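Local coordinates for protein malate dehydrogenase (Pyrococcus horikoshii, PDB 1V9N) that catalyses the NAD-dependent interconversion of (S)-malate and oxaloacetate as a homodimer of the LDH2/MDH2 oxidoreductase family, at residues V189-I192 against G193-E196. Residues are numbered along the deposited sequence; the frame is centred on the assembly and turned at random.
With NDP (NADPH dihydro-nicotinamide-adenine-dinucleotide phosphate), chain B.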
# COMPACT_ATOMS: atom_id res chain seq x y z
N VAL A 189 3.72 -10.20 -8.20
CA VAL A 189 4.75 -9.73 -9.13
C VAL A 189 4.07 -9.31 -10.43
O VAL A 189 4.37 -8.26 -10.99
CB VAL A 189 5.81 -10.82 -9.43
CG1 VAL A 189 6.89 -10.24 -10.36
CG2 VAL A 189 6.45 -11.30 -8.14
N VAL A 190 3.15 -10.14 -10.92
CA VAL A 190 2.42 -9.83 -12.15
C VAL A 190 0.98 -10.34 -12.07
O VAL A 190 0.66 -11.21 -11.26
CB VAL A 190 3.09 -10.47 -13.39
CG1 VAL A 190 4.52 -9.98 -13.51
CG2 VAL A 190 3.05 -11.99 -13.29
N PRO A 191 0.10 -9.80 -12.92
CA PRO A 191 -1.31 -10.22 -12.94
C PRO A 191 -1.42 -11.54 -13.69
O PRO A 191 -0.61 -11.82 -14.57
CB PRO A 191 -2.00 -9.09 -13.71
CG PRO A 191 -1.04 -7.95 -13.63
CD PRO A 191 0.29 -8.61 -13.75
N ILE A 192 -2.41 -12.35 -13.34
CA ILE A 192 -2.58 -13.63 -14.03
C ILE A 192 -2.94 -13.30 -15.48
O ILE A 192 -2.50 -13.97 -16.41
CB ILE A 192 -3.71 -14.48 -13.41
CG1 ILE A 192 -3.66 -15.89 -13.98
CG2 ILE A 192 -5.07 -13.85 -13.69
CD1 ILE A 192 -2.37 -16.63 -13.70
N GLY A 193 -3.72 -12.23 -15.65
CA GLY A 193 -4.12 -11.81 -16.97
C GLY A 193 -2.95 -11.53 -17.89
O GLY A 193 -3.12 -11.45 -19.10
N LYS A 194 -1.75 -11.38 -17.32
CA LYS A 194 -0.57 -11.11 -18.13
C LYS A 194 -0.17 -12.36 -18.90
O LYS A 194 -0.09 -12.34 -20.12
CB LYS A 194 0.60 -10.65 -17.26
CG LYS A 194 1.92 -10.57 -18.03
CD LYS A 194 3.01 -9.82 -17.27
CE LYS A 194 2.74 -8.32 -17.25
NZ LYS A 194 3.82 -7.56 -16.57
N LEU A 195 0.07 -13.45 -18.17
CA LEU A 195 0.47 -14.71 -18.78
C LEU A 195 -0.33 -15.02 -20.04
O LEU A 195 -1.44 -15.57 -19.98
CB LEU A 195 0.31 -15.85 -17.76
CG LEU A 195 1.16 -15.72 -16.49
CD1 LEU A 195 0.87 -16.88 -15.55
CD2 LEU A 195 2.63 -15.69 -16.87
N GLU A 196 0.23 -14.68 -21.20
CA GLU A 196 -0.44 -14.92 -22.46
C GLU A 196 0.20 -16.04 -23.25
O GLU A 196 1.29 -15.87 -23.80
PA NDP B . 2.70 -2.77 -14.08
O1A NDP B . 2.41 -2.70 -15.49
O2A NDP B . 3.90 -3.49 -13.52
O5B NDP B . 2.70 -1.23 -13.52
C5B NDP B . 2.93 -0.93 -12.13
C4B NDP B . 2.81 0.60 -12.00
O4B NDP B . 4.16 1.08 -12.12
C3B NDP B . 2.01 1.34 -13.04
O3B NDP B . 1.31 2.43 -12.36
C2B NDP B . 2.98 1.87 -14.03
O2B NDP B . 2.59 3.03 -14.79
C1B NDP B . 4.20 2.03 -13.18
N9A NDP B . 5.50 1.80 -13.87
C8A NDP B . 5.83 0.83 -14.86
N7A NDP B . 7.09 0.92 -15.21
C5A NDP B . 7.62 1.94 -14.47
C6A NDP B . 8.92 2.54 -14.36
N6A NDP B . 9.93 2.08 -15.10
N1A NDP B . 9.12 3.58 -13.48
C2A NDP B . 8.09 4.05 -12.71
N3A NDP B . 6.84 3.55 -12.74
C4A NDP B . 6.66 2.49 -13.65
O3 NDP B . 1.49 -3.27 -13.22
PN NDP B . 0.62 -4.59 -13.04
O1N NDP B . 0.81 -4.98 -11.65
O2N NDP B . 1.18 -5.50 -14.10
O5D NDP B . -0.83 -4.05 -13.38
C5D NDP B . -1.76 -4.77 -14.23
C4D NDP B . -3.12 -3.98 -14.36
O4D NDP B . -4.15 -4.90 -14.06
C3D NDP B . -3.34 -2.79 -13.40
O3D NDP B . -3.94 -1.72 -14.14
C2D NDP B . -4.21 -3.33 -12.28
O2D NDP B . -4.99 -2.31 -11.69
C1D NDP B . -5.02 -4.42 -13.03
N1N NDP B . -5.43 -5.57 -12.17
C2N NDP B . -6.83 -5.73 -11.97
C3N NDP B . -7.24 -6.86 -11.15
C7N NDP B . -8.67 -7.09 -10.91
O7N NDP B . -9.10 -8.03 -10.23
N7N NDP B . -9.60 -6.25 -11.45
C4N NDP B . -6.23 -7.71 -10.61
C5N NDP B . -4.87 -7.53 -10.81
C6N NDP B . -4.46 -6.45 -11.60
P2B NDP B . 2.06 3.03 -16.25
O1X NDP B . 2.76 4.19 -16.84
O2X NDP B . 0.58 3.23 -16.25
O3X NDP B . 2.44 1.72 -16.94
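With CG anti to the backbone N (chi1 171°) and a bend at chi3 (-73°), the side chain of Lys-194 runs back past the ring of Pro-191 to Val-190. Lys-194 CD lies 3.9 Å from Val-190 CB, the two side chains crossing at about a right angle, and the terminal NZ sits beside the CG1 methyl. Lys-194 NZ stops 4.2 Å from O2N of the NADPH, long for a direct bond, though the charge probably favours the phosphate. The backbone closes the turn: Lys-194 N donates to Pro-191 O at 3.0 Å, fairly straight at 153° but from above the carbonyl plane. Farther along the turn, Ile-192 CD1 meets Leu-195 CD1 at 3.7 Å, methyl to methyl, and both residues rest on Leu-230. Pro-191 faces the cofactor, its CG 3.3 Å from NADPH C5D and its CD 3.3 Å from NADPH O2N, so that ring carbons lie against the nicotinamide-side phosphate and its ribose link. His-243 and Lys-244 of the second subunit also bind this NADPH. The arrangement is a beta turn of Pro-191 to Lys-194, close to type I, forming part of the wall of a dinucleotide pocket at the dimer interface.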